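Local coordinates for protein kinase A regulatory subunit (Trypanosoma cruzi, PDB 6HYI) that probably regulates protein kinase A catalytic subunits through two cyclic-nucleotide-binding domains, here with inosine bound in the pocket of the second, at residues A[203-208]-A[231-236]; A[209-214]-A[249-254]; A[225-230]-A[281-286]. All coordinates share one frame; numbering follows the deposited sequence.

Contact 1: residues A[203-208]-A[231-236]. With NOS (inosine), chain C.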
loop_
_atom_site.group_PDB
_atom_site.type_symbol
_atom_site.label_atom_id
_atom_site.label_comp_id
_atom_site.label_asym_id
_atom_site.label_seq_id
_atom_site.Cartn_x
_atom_site.Cartn_y
_atom_site.Cartn_z
ATOM N N TYR A 203 -10.530 -4.848 2.500
ATOM C CA TYR A 203 -10.501 -6.281 2.260
ATOM C C TYR A 203 -10.915 -6.551 0.833
ATOM O O TYR A 203 -11.873 -5.950 0.333
ATOM C CB TYR A 203 -11.491 -7.010 3.179
ATOM C CG TYR A 203 -11.204 -6.824 4.649
ATOM C CD1 TYR A 203 -11.693 -5.717 5.327
ATOM C CD2 TYR A 203 -10.493 -7.764 5.365
ATOM C CE1 TYR A 203 -11.444 -5.544 6.677
ATOM C CE2 TYR A 203 -10.228 -7.594 6.712
ATOM C CZ TYR A 203 -10.712 -6.489 7.366
ATOM O OH TYR A 203 -10.457 -6.315 8.714
ATOM N N ILE A 204 -10.186 -7.445 0.165
ATOM C CA ILE A 204 -10.581 -7.966 -1.134
ATOM C C ILE A 204 -10.978 -9.413 -0.920
ATOM O O ILE A 204 -10.226 -10.189 -0.316
ATOM C CB ILE A 204 -9.444 -7.868 -2.165
ATOM C CG1 ILE A 204 -8.876 -6.460 -2.203
ATOM C CG2 ILE A 204 -9.964 -8.269 -3.550
ATOM C CD1 ILE A 204 -7.650 -6.338 -3.120
ATOM N N ILE A 205 -12.173 -9.767 -1.370
ATOM C CA ILE A 205 -12.722 -11.088 -1.081
ATOM C C ILE A 205 -12.094 -12.087 -2.047
ATOM O O ILE A 205 -12.297 -11.997 -3.256
ATOM C CB ILE A 205 -14.253 -11.088 -1.169
ATOM C CG1 ILE A 205 -14.831 -10.114 -0.140
ATOM C CG2 ILE A 205 -14.819 -12.509 -0.971
ATOM C CD1 ILE A 205 -16.333 -9.885 -0.305
ATOM N N MET A 206 -11.312 -13.030 -1.515
ATOM C CA MET A 206 -10.755 -14.101 -2.340
ATOM C C MET A 206 -11.721 -15.259 -2.502
ATOM O O MET A 206 -11.724 -15.918 -3.546
ATOM C CB MET A 206 -9.456 -14.611 -1.722
ATOM C CG MET A 206 -8.410 -13.522 -1.655
ATOM S SD MET A 206 -6.787 -13.972 -0.984
ATOM C CE MET A 206 -6.102 -14.986 -2.295
ATOM N N GLU A 207 -12.547 -15.513 -1.491
ATOM C CA GLU A 207 -13.534 -16.582 -1.544
ATOM C C GLU A 207 -14.633 -16.242 -0.557
ATOM O O GLU A 207 -14.360 -15.704 0.521
ATOM C CB GLU A 207 -12.889 -17.920 -1.163
ATOM C CG GLU A 207 -13.837 -19.088 -1.069
ATOM C CD GLU A 207 -13.142 -20.334 -0.555
ATOM O OE1 GLU A 207 -11.988 -20.585 -0.969
ATOM O OE2 GLU A 207 -13.740 -21.045 0.281
ATOM N N GLY A 208 -15.864 -16.546 -0.930
ATOM C CA GLY A 208 -16.982 -16.439 -0.011
ATOM C C GLY A 208 -17.867 -15.243 -0.317
ATOM O O GLY A 208 -17.670 -14.500 -1.281
ATOM N N ASP A 231 -14.847 -8.774 -5.024
ATOM C CA ASP A 231 -15.330 -7.495 -4.532
ATOM C C ASP A 231 -14.432 -6.984 -3.408
ATOM O O ASP A 231 -13.647 -7.725 -2.815
ATOM C CB ASP A 231 -16.765 -7.631 -4.026
ATOM C CG ASP A 231 -17.777 -7.785 -5.155
ATOM O OD1 ASP A 231 -17.624 -7.100 -6.190
ATOM O OD2 ASP A 231 -18.732 -8.585 -5.007
ATOM N N HIS A 232 -14.558 -5.693 -3.113
ATOM C CA HIS A 232 -13.804 -5.072 -2.035
ATOM C C HIS A 232 -14.757 -4.399 -1.058
ATOM O O HIS A 232 -15.836 -3.932 -1.440
ATOM C CB HIS A 232 -12.853 -4.018 -2.574
ATOM C CG HIS A 232 -13.518 -3.051 -3.495
ATOM N ND1 HIS A 232 -14.192 -1.934 -3.043
ATOM C CD2 HIS A 232 -13.676 -3.065 -4.838
ATOM C CE1 HIS A 232 -14.697 -1.281 -4.075
ATOM N NE2 HIS A 232 -14.399 -1.949 -5.176
ATOM N N ILE A 233 -14.341 -4.359 0.207
ATOM C CA ILE A 233 -15.049 -3.638 1.259
ATOM C C ILE A 233 -14.027 -2.876 2.087
ATOM O O ILE A 233 -12.861 -3.271 2.182
ATOM C CB ILE A 233 -15.933 -4.528 2.169
ATOM C CG1 ILE A 233 -15.108 -5.599 2.888
ATOM C CG2 ILE A 233 -17.097 -5.125 1.373
ATOM C CD1 ILE A 233 -15.159 -6.957 2.224
ATOM N N GLY A 234 -14.474 -1.764 2.687
ATOM C CA GLY A 234 -13.651 -0.943 3.545
ATOM C C GLY A 234 -13.095 0.304 2.897
ATOM O O GLY A 234 -12.528 1.149 3.603
ATOM N N GLU A 235 -13.266 0.477 1.588
ATOM C CA GLU A 235 -12.647 1.622 0.950
ATOM C C GLU A 235 -13.380 2.925 1.225
ATOM O O GLU A 235 -12.776 3.990 1.093
ATOM C CB GLU A 235 -12.558 1.441 -0.571
ATOM C CG GLU A 235 -13.876 1.627 -1.317
ATOM C CD GLU A 235 -14.814 0.434 -1.160
ATOM O OE1 GLU A 235 -14.364 -0.621 -0.651
ATOM O OE2 GLU A 235 -15.995 0.543 -1.567
ATOM N N LEU A 236 -14.671 2.890 1.566
ATOM C CA LEU A 236 -15.417 4.147 1.610
ATOM C C LEU A 236 -14.856 5.087 2.666
ATOM O O LEU A 236 -14.733 6.300 2.436
ATOM C CB LEU A 236 -16.899 3.882 1.873
ATOM C CG LEU A 236 -17.597 3.033 0.809
ATOM C CD1 LEU A 236 -19.051 2.900 1.173
ATOM C CD2 LEU A 236 -17.452 3.656 -0.586
HETATM N N9 NOS C . -20.711 -0.171 2.585
HETATM C C4 NOS C . -21.403 -0.333 1.555
HETATM N N3 NOS C . -21.387 -1.169 0.530
HETATM C C2 NOS C . -22.347 -1.066 -0.423
HETATM N N1 NOS C . -23.318 -0.120 -0.357
HETATM C C6 NOS C . -23.360 0.739 0.638
HETATM O O6 NOS C . -24.238 1.569 0.635
HETATM C C5 NOS C . -22.402 0.635 1.618
HETATM N N7 NOS C . -22.136 1.351 2.831
HETATM C C8 NOS C . -21.030 0.763 3.357
HETATM C "C5'" NOS C . -18.061 -0.071 5.995
HETATM O "O5'" NOS C . -18.828 1.120 5.994
HETATM C "C4'" NOS C . -17.982 -0.670 4.616
HETATM O "O4'" NOS C . -19.287 -1.201 4.224
HETATM C "C1'" NOS C . -19.501 -0.927 2.885
HETATM C "C2'" NOS C . -18.228 -0.401 2.290
HETATM O "O2'" NOS C . -17.370 -1.465 1.885
HETATM C "C3'" NOS C . -17.646 0.303 3.497
HETATM O "O3'" NOS C . -16.266 0.581 3.378
#
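Ile233 places CG1 between its backbone N and carbonyl carbon (chi1 60°), and a further turn to a chi2 of -99° swings CD1 across to Tyr203 and Ile205. The two segments form an antiparallel ladder between strands 201-205 and 232-233 in the beta roll of the second cyclic-nucleotide-binding domain, just where the chain enters what is, by family, the phosphate-binding cassette. Register is fixed by the hydrogen-bonded pair Tyr203 and Ile233: Tyr203 N donates to Ile233 O at 2.8 Å, and Ile233 N answers to Tyr203 O at 2.9 Å. Two residues further, Ile205 N donates to Asp231 O almost straight, with 173° at the hydrogen. Ile204 and His232 make the non-hydrogen-bonded pair and turn to the other face, where both meet Phe165. On the Tyr203 face, Ile233 CD1 lies 3.8 Å from Tyr203 CB. The same methyl is 4.0 Å from Ile205 CG1, the two isoleucine side chains meeting at about a right angle, and Ile193 of the next sheet also packs on Ile233. From its place in the ladder, His232 reaches forward, ND1 donating to Glu235 OE1 at 2.7 Å; the oxygen lies in the imidazole plane but is approached from above its own carboxylate plane. Directly after Ile233 the chain turns to the ligand, and Gly234 N donates to the inosine O2' at 3.0 Å, with a weaker second approach to O3'.

Contact 2: residues A[209-214]-A[249-254]. With NOS (inosine), chain C.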
loop_
_atom_site.group_PDB
_atom_site.type_symbol
_atom_site.label_atom_id
_atom_site.label_comp_id
_atom_site.label_asym_id
_atom_site.label_seq_id
_atom_site.Cartn_x
_atom_site.Cartn_y
_atom_site.Cartn_z
ATOM N N THR A 209 -18.869 -15.084 0.552
ATOM C CA THR A 209 -19.877 -14.043 0.418
ATOM C C THR A 209 -20.028 -13.318 1.748
ATOM O O THR A 209 -19.912 -13.926 2.818
ATOM C CB THR A 209 -21.220 -14.658 -0.021
ATOM O OG1 THR A 209 -21.054 -15.260 -1.311
ATOM C CG2 THR A 209 -22.320 -13.600 -0.111
ATOM N N VAL A 210 -20.249 -12.006 1.673
ATOM C CA VAL A 210 -20.458 -11.173 2.849
ATOM C C VAL A 210 -21.749 -10.397 2.656
ATOM O O VAL A 210 -22.211 -10.185 1.534
ATOM C CB VAL A 210 -19.305 -10.177 3.084
ATOM C CG1 VAL A 210 -17.978 -10.924 3.221
ATOM C CG2 VAL A 210 -19.231 -9.162 1.925
ATOM N N GLU A 211 -22.311 -9.944 3.769
ATOM C CA GLU A 211 -23.457 -9.047 3.761
ATOM C C GLU A 211 -23.082 -7.723 4.411
ATOM O O GLU A 211 -22.379 -7.689 5.427
ATOM C CB GLU A 211 -24.688 -9.681 4.438
ATOM C CG GLU A 211 -24.542 -10.052 5.899
ATOM C CD GLU A 211 -25.813 -10.700 6.463
ATOM O OE1 GLU A 211 -25.785 -11.193 7.612
ATOM O OE2 GLU A 211 -26.839 -10.716 5.754
ATOM N N VAL A 212 -23.549 -6.635 3.815
ATOM C CA VAL A 212 -23.356 -5.293 4.346
ATOM C C VAL A 212 -24.613 -4.925 5.121
ATOM O O VAL A 212 -25.721 -4.960 4.568
ATOM C CB VAL A 212 -23.098 -4.289 3.216
ATOM C CG1 VAL A 212 -22.947 -2.879 3.773
ATOM C CG2 VAL A 212 -21.864 -4.709 2.446
ATOM N N ILE A 213 -24.442 -4.555 6.388
ATOM C CA ILE A 213 -25.557 -4.268 7.292
ATOM C C ILE A 213 -25.438 -2.824 7.761
ATOM O O ILE A 213 -24.558 -2.486 8.567
ATOM C CB ILE A 213 -25.604 -5.243 8.480
ATOM C CG1 ILE A 213 -25.589 -6.685 7.958
ATOM C CG2 ILE A 213 -26.848 -4.981 9.358
ATOM C CD1 ILE A 213 -25.645 -7.728 9.043
ATOM N N GLY A 214 -26.315 -1.965 7.254
ATOM C CA GLY A 214 -26.328 -0.574 7.644
ATOM C C GLY A 214 -27.244 -0.352 8.823
ATOM O O GLY A 214 -27.641 -1.280 9.529
ATOM N N VAL A 249 -20.486 -8.667 7.392
ATOM C CA VAL A 249 -20.566 -9.947 8.090
ATOM C C VAL A 249 -20.371 -11.066 7.076
ATOM O O VAL A 249 -20.997 -11.059 6.012
ATOM C CB VAL A 249 -21.932 -10.091 8.783
ATOM C CG1 VAL A 249 -21.992 -11.383 9.589
ATOM C CG2 VAL A 249 -22.199 -8.874 9.665
ATOM N N ALA A 250 -19.538 -12.046 7.420
ATOM C CA ALA A 250 -19.378 -13.210 6.561
ATOM C C ALA A 250 -20.663 -14.026 6.560
ATOM O O ALA A 250 -21.190 -14.350 7.625
ATOM C CB ALA A 250 -18.217 -14.069 7.071
ATOM N N THR A 251 -21.180 -14.351 5.369
ATOM C CA THR A 251 -22.333 -15.244 5.292
ATOM C C THR A 251 -21.945 -16.677 4.973
ATOM O O THR A 251 -22.753 -17.586 5.181
ATOM C CB THR A 251 -23.344 -14.763 4.249
ATOM O OG1 THR A 251 -22.750 -14.781 2.954
ATOM C CG2 THR A 251 -23.823 -13.358 4.567
ATOM N N THR A 252 -20.745 -16.887 4.460
ATOM C CA THR A 252 -20.132 -18.187 4.279
ATOM C C THR A 252 -18.757 -18.120 4.931
ATOM O O THR A 252 -18.362 -17.093 5.496
ATOM C CB THR A 252 -19.945 -18.469 2.784
ATOM O OG1 THR A 252 -19.017 -17.524 2.242
ATOM C CG2 THR A 252 -21.248 -18.328 2.031
ATOM N N HIS A 253 -17.994 -19.198 4.836
ATOM C CA HIS A 253 -16.577 -19.046 5.111
ATOM C C HIS A 253 -16.017 -18.065 4.097
ATOM O O HIS A 253 -16.348 -18.117 2.911
ATOM C CB HIS A 253 -15.837 -20.379 5.007
ATOM C CG HIS A 253 -14.386 -20.276 5.367
ATOM N ND1 HIS A 253 -13.376 -20.363 4.432
ATOM C CD2 HIS A 253 -13.778 -20.056 6.557
ATOM C CE1 HIS A 253 -12.208 -20.219 5.033
ATOM N NE2 HIS A 253 -12.424 -20.030 6.323
ATOM N N VAL A 254 -15.208 -17.129 4.573
ATOM C CA VAL A 254 -14.682 -16.073 3.724
ATOM C C VAL A 254 -13.172 -16.037 3.868
ATOM O O VAL A 254 -12.638 -16.122 4.977
ATOM C CB VAL A 254 -15.298 -14.699 4.070
ATOM C CG1 VAL A 254 -14.526 -13.591 3.337
ATOM C CG2 VAL A 254 -16.774 -14.664 3.715
HETATM N N9 NOS C . -20.711 -0.171 2.585
HETATM C C4 NOS C . -21.403 -0.333 1.555
HETATM N N3 NOS C . -21.387 -1.169 0.530
HETATM C C2 NOS C . -22.347 -1.066 -0.423
HETATM N N1 NOS C . -23.318 -0.120 -0.357
HETATM C C6 NOS C . -23.360 0.739 0.638
HETATM O O6 NOS C . -24.238 1.569 0.635
HETATM C C5 NOS C . -22.402 0.635 1.618
HETATM N N7 NOS C . -22.136 1.351 2.831
HETATM C C8 NOS C . -21.030 0.763 3.357
HETATM C "C5'" NOS C . -18.061 -0.071 5.995
HETATM O "O5'" NOS C . -18.828 1.120 5.994
HETATM C "C4'" NOS C . -17.982 -0.670 4.616
HETATM O "O4'" NOS C . -19.287 -1.201 4.224
HETATM C "C1'" NOS C . -19.501 -0.927 2.885
HETATM C "C2'" NOS C . -18.228 -0.401 2.290
HETATM O "O2'" NOS C . -17.370 -1.465 1.885
HETATM C "C3'" NOS C . -17.646 0.303 3.497
HETATM O "O3'" NOS C . -16.266 0.581 3.378
#
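Glu211 lays its CG methylene against the methyl of Thr251, CG to CG2 3.6 Å, the two side chains running obliquely past one another. This is an antiparallel ladder between strands 210-215 and 247-250, inner neighbours in one sheet of the beta roll that forms the second cyclic-nucleotide-binding domain. Glu211 and Val249 are its hydrogen-bonded pair: Glu211 N donates to Val249 O at 2.8 Å, and Val249 N returns a bond to Glu211 O, both donors lying in the carbonyl planes. With CG between the backbone N and the carbonyl carbon (chi1 61°) and an extended chain beyond, Glu211 runs beside Val249, pointing the same way. On that face Ile213 CD1 also reaches Val249 CG2 at 3.7 Å. Val210 and Ala250, the non-hydrogen-bonded pair, turn instead to the interior, near Ile192 and Phe186, and Val210 CG1 meets Val254 CG2 at 4.0 Å. Past Ala250 the ladder gives way to a turn gathered round Thr209 O. Thr251 N donates to that oxygen at 2.9 Å, and Thr252 N adds a weak bond. Val212 lies against the inosine, CG1 3.7 Å from N9, so strand 210-215 forms part of the pocket wall. The amide of Thr209 is bonded too: Thr209 N donates to Thr252 OG1 at 3.0 Å. That hydroxyl passes its own hydrogen on, and Thr252 OG1 lies 2.8 Å from His253 O, well above the carbonyl plane.

Contact 3: residues A[225-230]-A[281-286]. With NOS (inosine), chain C.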
loop_
_atom_site.group_PDB
_atom_site.type_symbol
_atom_site.label_atom_id
_atom_site.label_comp_id
_atom_site.label_asym_id
_atom_site.label_seq_id
_atom_site.Cartn_x
_atom_site.Cartn_y
_atom_site.Cartn_z
ATOM N N CYS A 225 -26.655 -4.855 0.997
ATOM C CA CYS A 225 -26.319 -5.628 -0.197
ATOM C C CYS A 225 -25.408 -6.765 0.232
ATOM O O CYS A 225 -25.091 -6.922 1.412
ATOM C CB CYS A 225 -25.611 -4.769 -1.241
ATOM S SG CYS A 225 -23.992 -4.198 -0.687
ATOM N N GLU A 226 -25.002 -7.567 -0.745
ATOM C CA GLU A 226 -23.974 -8.578 -0.564
ATOM C C GLU A 226 -22.805 -8.277 -1.487
ATOM O O GLU A 226 -22.934 -7.546 -2.474
ATOM C CB GLU A 226 -24.497 -9.994 -0.856
ATOM C CG GLU A 226 -25.526 -10.462 0.159
ATOM C CD GLU A 226 -25.987 -11.886 -0.067
ATOM O OE1 GLU A 226 -26.723 -12.411 0.795
ATOM O OE2 GLU A 226 -25.614 -12.476 -1.098
ATOM N N PHE A 227 -21.652 -8.844 -1.139
ATOM C CA PHE A 227 -20.484 -8.845 -2.007
ATOM C C PHE A 227 -19.896 -10.246 -2.001
ATOM O O PHE A 227 -20.135 -11.036 -1.085
ATOM C CB PHE A 227 -19.417 -7.850 -1.526
ATOM C CG PHE A 227 -19.781 -6.402 -1.743
ATOM C CD1 PHE A 227 -19.901 -5.882 -3.021
ATOM C CD2 PHE A 227 -19.973 -5.556 -0.663
ATOM C CE1 PHE A 227 -20.219 -4.561 -3.219
ATOM C CE2 PHE A 227 -20.278 -4.234 -0.856
ATOM C CZ PHE A 227 -20.404 -3.729 -2.128
ATOM N N THR A 228 -19.127 -10.560 -3.033
ATOM C CA THR A 228 -18.566 -11.904 -3.119
ATOM C C THR A 228 -17.182 -11.827 -3.761
ATOM O O THR A 228 -16.556 -10.763 -3.788
ATOM C CB THR A 228 -19.574 -12.872 -3.771
ATOM O OG1 THR A 228 -19.077 -14.217 -3.693
ATOM C CG2 THR A 228 -19.828 -12.498 -5.221
ATOM N N GLN A 229 -16.689 -12.966 -4.252
ATOM C CA GLN A 229 -15.318 -13.075 -4.730
ATOM C C GLN A 229 -14.988 -11.962 -5.709
ATOM O O GLN A 229 -15.732 -11.711 -6.664
ATOM C CB GLN A 229 -15.169 -14.424 -5.429
ATOM C CG GLN A 229 -13.818 -14.673 -6.036
ATOM C CD GLN A 229 -13.727 -16.071 -6.610
ATOM O OE1 GLN A 229 -14.386 -16.992 -6.124
ATOM N NE2 GLN A 229 -12.921 -16.238 -7.652
ATOM N N GLY A 230 -13.844 -11.312 -5.481
ATOM C CA GLY A 230 -13.374 -10.228 -6.310
ATOM C C GLY A 230 -13.836 -8.854 -5.883
ATOM O O GLY A 230 -13.270 -7.855 -6.348
ATOM N N ASP A 281 -23.196 3.395 -8.531
ATOM C CA ASP A 281 -23.706 2.055 -8.298
ATOM C C ASP A 281 -24.983 2.130 -7.468
ATOM O O ASP A 281 -25.000 2.793 -6.420
ATOM C CB ASP A 281 -22.663 1.213 -7.565
ATOM N N PRO A 282 -26.068 1.486 -7.901
ATOM C CA PRO A 282 -27.257 1.413 -7.044
ATOM C C PRO A 282 -26.974 0.754 -5.714
ATOM O O PRO A 282 -27.715 0.989 -4.753
ATOM C CB PRO A 282 -28.248 0.589 -7.880
ATOM C CG PRO A 282 -27.383 -0.205 -8.814
ATOM C CD PRO A 282 -26.220 0.693 -9.133
ATOM N N LYS A 283 -25.915 -0.054 -5.623
ATOM C CA LYS A 283 -25.614 -0.729 -4.370
ATOM C C LYS A 283 -25.187 0.243 -3.286
ATOM O O LYS A 283 -25.155 -0.152 -2.121
ATOM C CB LYS A 283 -24.511 -1.777 -4.552
ATOM C CG LYS A 283 -24.884 -2.957 -5.417
ATOM C CD LYS A 283 -23.712 -3.921 -5.556
ATOM C CE LYS A 283 -23.683 -4.947 -4.436
ATOM N NZ LYS A 283 -22.973 -6.190 -4.885
ATOM N N TYR A 284 -24.848 1.483 -3.648
ATOM C CA TYR A 284 -24.350 2.475 -2.699
ATOM C C TYR A 284 -25.361 3.585 -2.406
ATOM O O TYR A 284 -24.988 4.621 -1.853
ATOM C CB TYR A 284 -22.994 3.031 -3.143
ATOM C CG TYR A 284 -21.906 1.981 -3.126
ATOM C CD1 TYR A 284 -21.755 1.094 -4.184
ATOM C CD2 TYR A 284 -21.058 1.848 -2.036
ATOM C CE1 TYR A 284 -20.768 0.124 -4.170
ATOM C CE2 TYR A 284 -20.060 0.883 -2.012
ATOM C CZ TYR A 284 -19.928 0.018 -3.082
ATOM O OH TYR A 284 -18.946 -0.954 -3.087
ATOM N N GLU A 285 -26.631 3.376 -2.764
ATOM C CA GLU A 285 -27.680 4.328 -2.394
ATOM C C GLU A 285 -27.691 4.578 -0.890
ATOM O O GLU A 285 -27.823 5.724 -0.440
ATOM C CB GLU A 285 -29.047 3.804 -2.839
ATOM C CG GLU A 285 -29.237 3.704 -4.343
ATOM C CD GLU A 285 -30.603 3.150 -4.718
ATOM O OE1 GLU A 285 -31.474 3.057 -3.826
ATOM O OE2 GLU A 285 -30.803 2.804 -5.902
ATOM N N TYR A 286 -27.571 3.511 -0.099
ATOM C CA TYR A 286 -27.540 3.659 1.352
ATOM C C TYR A 286 -26.436 4.612 1.772
ATOM O O TYR A 286 -26.663 5.564 2.531
ATOM C CB TYR A 286 -27.366 2.287 2.015
ATOM C CG TYR A 286 -26.898 2.372 3.454
ATOM C CD1 TYR A 286 -27.804 2.585 4.485
ATOM C CD2 TYR A 286 -25.552 2.245 3.783
ATOM C CE1 TYR A 286 -27.391 2.686 5.793
ATOM C CE2 TYR A 286 -25.129 2.337 5.100
ATOM C CZ TYR A 286 -26.056 2.558 6.099
ATOM O OH TYR A 286 -25.648 2.662 7.411
HETATM N N9 NOS C . -20.711 -0.171 2.585
HETATM C C4 NOS C . -21.403 -0.333 1.555
HETATM N N3 NOS C . -21.387 -1.169 0.530
HETATM C C2 NOS C . -22.347 -1.066 -0.423
HETATM N N1 NOS C . -23.318 -0.120 -0.357
HETATM C C6 NOS C . -23.360 0.739 0.638
HETATM O O6 NOS C . -24.238 1.569 0.635
HETATM C C5 NOS C . -22.402 0.635 1.618
HETATM N N7 NOS C . -22.136 1.351 2.831
HETATM C C8 NOS C . -21.030 0.763 3.357
HETATM C "C5'" NOS C . -18.061 -0.071 5.995
HETATM O "O5'" NOS C . -18.828 1.120 5.994
HETATM C "C4'" NOS C . -17.982 -0.670 4.616
HETATM O "O4'" NOS C . -19.287 -1.201 4.224
HETATM C "C1'" NOS C . -19.501 -0.927 2.885
HETATM C "C2'" NOS C . -18.228 -0.401 2.290
HETATM O "O2'" NOS C . -17.370 -1.465 1.885
HETATM C "C3'" NOS C . -17.646 0.303 3.497
HETATM O "O3'" NOS C . -16.266 0.581 3.378
#
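Phe227 and Tyr284 meet beside the inosine base, Phe227 CZ lying 3.3 Å from Tyr284 OH with the two side chains at about a right angle. Both also touch the purine, in different ways. Tyr284 presents a face, with the base atom C2 about 3.4 Å above the ring plane and offset toward the rim; Phe227 presents its edge, CE2 coming to 3.5 Å from inosine N3. Cys225 SG approaches C2 as closely, and Tyr286 turns its ring edge to the base oxygen O6. The base also meets the backbone: its N1 donates to Lys283 O along a nearly straight line of 173°, although the separation of N1 and O, 2.5 Å, is short enough to be read with caution.

Behind this first shell, the side chain of Lys283 joins the two segments. Its chain bends at chi3 (88°) and slides past Phe227 in the opposite direction, so that NZ donates to Glu226 O at 2.8 Å, nearly along the C=O axis. On the way its CE packs on Cys225 CB at 3.7 Å. Tyr284 stands at the N-cap position of helix 285-293, its amide bonded back to Asp281 O. Tyr286 is steadied through OH, which bonds to Val245 O and Arg215 N, and Leu236 and Glu235 also touch Tyr284.

An aromatic ring brought over the base from the C-terminal helical part fits the lid of cyclic-nucleotide pockets in PKA regulatory subunits. A carbonyl acceptor at N1 is consistent with hypoxanthine, which carries a hydrogen there, although the short distance makes the exact geometry doubtful; the lysine ammonium bonds a strand carbonyl, which its charge would probably polarise.

Contact 1 is the buried one; contacts 2 and 3 are only partly buried and lie farther from the centre of the chain. Contacts 2 and 3 share a sheet, since strands 210-215 and 221-227 are neighbours in it and Val212 N approaches Cys225 O at 2.9 Å. Contact 1 belongs to the companion sheet, joined to contact 3 where Ile205 O faces Gly230 N at 2.8 Å. Contacts 1 and 2 are mainly ladders of backbone bonds, contact 2 adding threonine hydroxyls, whereas contact 3 joins a strand to a helical segment by side-chain packing and one lysine bond to a backbone carbonyl. All three reach inosine, contact 1 at its ribose, contact 2 through Val212, and contact 3 at the base.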